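Side-chain contacts in putative TetR-family transcriptional regulator (Streptomyces coelicolor, PDB 2HXO), which probably binds DNA at the control regions of target genes and regulates their transcription: residues A[134-138]-A[139-143]; A[122-125]-A[126-130]. All coordinates share one frame; numbering follows the deposited sequence.

Overall arrangement
Helix 124-138 carries both contacts, interaction 2 in its first turns and interaction 1 at its C-terminal end, their centres about 17 Å apart. Both are local, formed by residues a turn or so apart. Interaction 2 is the more buried: five of its eight touching residues are enclosed, and its chemistry is that of a helix getting under way, with i to i+4 bonds, a proline and an arginine laid back along the chain. Interaction 1 is only partly buried. There the regular bonds give way to a glycine-centred turn, closed by two valines. Each has residues that reach the second subunit, which packs along this helix.

Interaction 1 of 2, residues A[134-138]-A[139-143]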
loop_
_atom_site.group_PDB
_atom_site.type_symbol
_atom_site.label_atom_id
_atom_site.label_comp_id
_atom_site.label_asym_id
_atom_site.label_seq_id
_atom_site.Cartn_x
_atom_site.Cartn_y
_atom_site.Cartn_z
ATOM N N ARG A 134 -20.356 1.635 -7.070
ATOM C CA ARG A 134 -21.797 1.759 -6.859
ATOM C C ARG A 134 -22.109 2.601 -5.630
ATOM O O ARG A 134 -23.091 3.339 -5.617
ATOM C CB ARG A 134 -22.450 0.376 -6.706
ATOM C CG ARG A 134 -22.462 -0.458 -7.986
ATOM C CD ARG A 134 -23.237 -1.752 -7.797
ATOM N NE ARG A 134 -23.070 -2.654 -8.932
ATOM C CZ ARG A 134 -23.688 -3.826 -9.045
ATOM N NH1 ARG A 134 -24.523 -4.233 -8.090
ATOM N NH2 ARG A 134 -23.460 -4.600 -10.105
ATOM N N GLN A 135 -21.276 2.484 -4.600
ATOM C CA GLN A 135 -21.472 3.248 -3.382
ATOM C C GLN A 135 -21.106 4.715 -3.611
ATOM O O GLN A 135 -21.754 5.609 -3.082
ATOM C CB GLN A 135 -20.652 2.631 -2.248
ATOM C CG GLN A 135 -21.008 1.144 -1.984
ATOM C CD GLN A 135 -22.524 0.894 -1.881
ATOM O OE1 GLN A 135 -23.266 1.694 -1.316
ATOM N NE2 GLN A 135 -22.974 -0.221 -2.428
ATOM N N VAL A 136 -20.081 4.953 -4.420
ATOM C CA VAL A 136 -19.647 6.302 -4.754
ATOM C C VAL A 136 -20.776 6.996 -5.512
ATOM O O VAL A 136 -21.082 8.159 -5.264
ATOM C CB VAL A 136 -18.361 6.266 -5.620
ATOM C CG1 VAL A 136 -18.139 7.592 -6.298
ATOM C CG2 VAL A 136 -17.168 5.920 -4.738
ATOM N N GLN A 137 -21.396 6.283 -6.437
ATOM C CA GLN A 137 -22.515 6.854 -7.183
ATOM C C GLN A 137 -23.679 7.124 -6.219
ATOM O O GLN A 137 -24.311 8.169 -6.280
ATOM C CB GLN A 137 -22.998 5.893 -8.275
ATOM C CG GLN A 137 -21.941 5.446 -9.252
ATOM C CD GLN A 137 -22.511 4.562 -10.348
ATOM O OE1 GLN A 137 -23.021 3.477 -10.085
ATOM N NE2 GLN A 137 -22.434 5.035 -11.589
ATOM N N ALA A 138 -23.951 6.189 -5.317
ATOM C CA ALA A 138 -25.049 6.380 -4.367
ATOM C C ALA A 138 -24.785 7.607 -3.485
ATOM O O ALA A 138 -25.712 8.230 -2.974
ATOM C CB ALA A 138 -25.223 5.128 -3.502
HETATM N N MSE A 139 -23.514 7.952 -3.316
HETATM C CA MSE A 139 -23.143 9.099 -2.498
HETATM C C MSE A 139 -23.329 10.432 -3.233
HETATM O O MSE A 139 -23.049 11.500 -2.689
HETATM C CB MSE A 139 -21.698 8.957 -2.029
HETATM C CG MSE A 139 -21.533 7.977 -0.901
HETATM SE SE MSE A 139 -19.718 7.475 -0.515
HETATM C CE MSE A 139 -19.095 9.117 0.224
ATOM N N GLY A 140 -23.804 10.372 -4.470
ATOM C CA GLY A 140 -24.021 11.603 -5.215
ATOM C C GLY A 140 -22.759 12.238 -5.798
ATOM O O GLY A 140 -22.712 13.441 -6.037
ATOM N N VAL A 141 -21.724 11.437 -6.000
ATOM C CA VAL A 141 -20.481 11.946 -6.562
ATOM C C VAL A 141 -20.639 12.192 -8.071
ATOM O O VAL A 141 -21.053 11.304 -8.812
ATOM C CB VAL A 141 -19.322 10.942 -6.350
ATOM C CG1 VAL A 141 -18.075 11.408 -7.119
ATOM C CG2 VAL A 141 -19.029 10.771 -4.856
ATOM N N PRO A 142 -20.314 13.405 -8.541
ATOM C CA PRO A 142 -20.441 13.689 -9.979
ATOM C C PRO A 142 -19.706 12.616 -10.771
ATOM O O PRO A 142 -18.671 12.103 -10.331
ATOM C CB PRO A 142 -19.796 15.068 -10.120
ATOM C CG PRO A 142 -20.146 15.722 -8.813
ATOM C CD PRO A 142 -19.878 14.602 -7.800
ATOM N N GLU A 143 -20.250 12.263 -11.929
ATOM C CA GLU A 143 -19.647 11.243 -12.777
ATOM C C GLU A 143 -18.171 11.486 -13.106
ATOM O O GLU A 143 -17.407 10.532 -13.267
ATOM C CB GLU A 143 -20.461 11.101 -14.068
ATOM C CG GLU A 143 -19.759 10.345 -15.204
ATOM C CD GLU A 143 -20.729 9.816 -16.262
ATOM O OE1 GLU A 143 -21.726 10.513 -16.576
ATOM O OE2 GLU A 143 -20.489 8.699 -16.785
HETATM O O HOH W 1 -24.288 10.511 -8.674
#
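Val136 and Val141 meet across the end of helix 124-138, their side chains crossing at a slant. Val136 offers one branch: CG1, anti to its backbone N (chi1 163°), is directed at its partner and lies 3.6 Å from Val141 CB. Val141 answers with its whole branched end, since CB, CG1 and CG2 all gather round that methyl. Val141 CG2 also rests 3.3 Å from Val136 O, so the methyl sits against the carbonyl as well as the side chain. Valine suits both places, being short and branched close to the backbone, where the chain doubles back.

Met139, a selenomethionine in this crystal, leaves the same turn. Met139 CG lies 3.2 Å from Gln135 O: chi1 (-77°) sets it beside the backbone N, the chain runs out through SE, and the bend at chi3 turns only the terminal CE. The side chain packs on Leu226, Ile229 and Thr230 of helix 214-230. A long, flexible apolar chain fits this span between two helices.

Several bonds pin the backbone beneath. Met139 N donates to Gln135 O at 2.9 Å, though the N-H is well bent. Gly140 N reaches Gln137 O, also at 2.9 Å, from above the carbonyl plane, and Val141 N makes a weak 3.4 Å bond back to Val136 O. Gly140 has positive phi (78°); a side chain there would be jammed against the preceding carbonyl oxygen, which explains the glycine. A water weakly bridges Gln137 O and Val141 O. Val136 itself packs on Ala149, Ser150 and Leu153 of helix 146-166.

With positive phi at Gly140, its bond to Gln137 O and the weak one from Val141 N make a Schellman motif, with the valines as the frequent apolar accompaniment, ending a helix of the TetR-like C-terminal domain.

Interaction 2 of 2, residues A[122-125]-A[126-130]; sequences GTVA and PRIFE
The opening turns of helix 124-138, in the TetR-like C-terminal domain, bring Pro126 and Arg127 back against the residues that lead into the helix. Pro126 lies over the backbone just before it, with CG 3.4 Å from Thr123 O and CD 3.2 Å from Gly122 O. Proline is at home in a first turn, where its missing N-H costs no helical bond. With alanine in place of Pro126, CG and CD no longer lie against the two oxygens, and the backbone entering the helix would probably be freer to turn about its N-CA bond.

Arg127 runs alongside Thr123, the two side chains pointing the same way. With CG beside the backbone N (chi1 -74°) and the chain extended from CG to NE, Arg127 CD passes 3.2 Å from Thr123 O, and the guanidinium lies with one face against Thr123 CB, which is 3.6 Å from Arg127 NH1. The two polar ends share an acceptor: Arg127 NH1 makes a salt bridge to Asp69 OD1 and Thr123 OG1 a hydrogen bond to the same oxygen. A short hydroxyl and a long cation can thus reach one carboxylate oxygen, threonine giving a hydrogen bond and arginine a charge.

On the inner side, Val124 and Ile128 are likewise parallel, Val124 CG2 standing 4.2 Å from Ile128 CG1. Ile128 N donates to Val124 O, and Phe129 N forms a nearly straight 2.9 Å bond to Ala125 O (171°). Ala125 O also lies in the plane of the Phe129 ring, at its edge, 3.5 Å from Phe129 CD1.

Val124 and Ile128 pack on Val72 of helix 60-76, and Ala125 meets Leu116 of helix 107-118. Phe129 packs against Ser150, Ser151 and Met154 of helix 146-166, while Pro126 rests on Trp191 of the second subunit.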
loop_
_atom_site.group_PDB
_atom_site.type_symbol
_atom_site.label_atom_id
_atom_site.label_comp_id
_atom_site.label_asym_id
_atom_site.label_seq_id
_atom_site.Cartn_x
_atom_site.Cartn_y
_atom_site.Cartn_z
ATOM N N GLY A 122 -7.398 -9.381 -15.230
ATOM C CA GLY A 122 -7.744 -9.909 -13.923
ATOM C C GLY A 122 -9.197 -9.657 -13.566
ATOM O O GLY A 122 -9.779 -8.648 -13.952
ATOM N N THR A 123 -9.783 -10.571 -12.807
ATOM C CA THR A 123 -11.177 -10.438 -12.427
ATOM C C THR A 123 -11.396 -9.831 -11.048
ATOM O O THR A 123 -12.494 -9.385 -10.741
ATOM C CB THR A 123 -11.870 -11.794 -12.444
ATOM O OG1 THR A 123 -11.335 -12.602 -11.391
ATOM C CG2 THR A 123 -11.639 -12.487 -13.781
ATOM N N VAL A 124 -10.366 -9.813 -10.211
ATOM C CA VAL A 124 -10.550 -9.278 -8.876
ATOM C C VAL A 124 -10.660 -7.756 -8.874
ATOM O O VAL A 124 -11.521 -7.195 -8.198
ATOM C CB VAL A 124 -9.414 -9.711 -7.918
ATOM C CG1 VAL A 124 -8.146 -8.998 -8.259
ATOM C CG2 VAL A 124 -9.805 -9.401 -6.472
ATOM N N ALA A 125 -9.803 -7.095 -9.647
ATOM C CA ALA A 125 -9.806 -5.642 -9.706
ATOM C C ALA A 125 -11.179 -5.073 -10.059
ATOM O O ALA A 125 -11.758 -4.314 -9.279
ATOM C CB ALA A 125 -8.763 -5.156 -10.696
ATOM N N PRO A 126 -11.727 -5.434 -11.235
ATOM C CA PRO A 126 -13.044 -4.915 -11.626
ATOM C C PRO A 126 -14.169 -5.213 -10.634
ATOM O O PRO A 126 -15.110 -4.437 -10.508
ATOM C CB PRO A 126 -13.273 -5.546 -13.008
ATOM C CG PRO A 126 -12.439 -6.787 -12.963
ATOM C CD PRO A 126 -11.189 -6.324 -12.278
ATOM N N ARG A 127 -14.079 -6.331 -9.929
ATOM C CA ARG A 127 -15.117 -6.658 -8.952
ATOM C C ARG A 127 -15.041 -5.756 -7.704
ATOM O O ARG A 127 -16.066 -5.366 -7.150
ATOM C CB ARG A 127 -15.028 -8.141 -8.583
ATOM C CG ARG A 127 -15.540 -9.015 -9.710
ATOM C CD ARG A 127 -15.236 -10.489 -9.534
ATOM N NE ARG A 127 -15.979 -11.267 -10.519
ATOM C CZ ARG A 127 -15.659 -12.498 -10.916
ATOM N NH1 ARG A 127 -14.597 -13.111 -10.413
ATOM N NH2 ARG A 127 -16.399 -13.104 -11.838
ATOM N N ILE A 128 -13.827 -5.418 -7.282
ATOM C CA ILE A 128 -13.640 -4.542 -6.133
ATOM C C ILE A 128 -14.102 -3.166 -6.567
ATOM O O ILE A 128 -14.819 -2.478 -5.852
ATOM C CB ILE A 128 -12.158 -4.402 -5.710
ATOM C CG1 ILE A 128 -11.557 -5.765 -5.405
ATOM C CG2 ILE A 128 -12.065 -3.489 -4.503
ATOM C CD1 ILE A 128 -12.354 -6.550 -4.397
ATOM N N PHE A 129 -13.671 -2.769 -7.757
ATOM C CA PHE A 129 -14.042 -1.473 -8.281
ATOM C C PHE A 129 -15.542 -1.321 -8.476
ATOM O O PHE A 129 -16.087 -0.246 -8.264
ATOM C CB PHE A 129 -13.292 -1.181 -9.578
ATOM C CG PHE A 129 -12.057 -0.351 -9.367
ATOM C CD1 PHE A 129 -10.830 -0.958 -9.067
ATOM C CD2 PHE A 129 -12.134 1.040 -9.387
ATOM C CE1 PHE A 129 -9.696 -0.192 -8.793
ATOM C CE2 PHE A 129 -11.006 1.824 -9.111
ATOM C CZ PHE A 129 -9.783 1.209 -8.813
ATOM N N GLU A 130 -16.218 -2.396 -8.868
ATOM C CA GLU A 130 -17.664 -2.332 -9.045
ATOM C C GLU A 130 -18.317 -2.137 -7.669
ATOM O O GLU A 130 -19.235 -1.353 -7.520
ATOM C CB GLU A 130 -18.174 -3.624 -9.683
ATOM C CG GLU A 130 -19.650 -3.626 -10.054
ATOM C CD GLU A 130 -19.997 -2.672 -11.193
ATOM O OE1 GLU A 130 -19.131 -2.386 -12.034
ATOM O OE2 GLU A 130 -21.154 -2.224 -11.262
#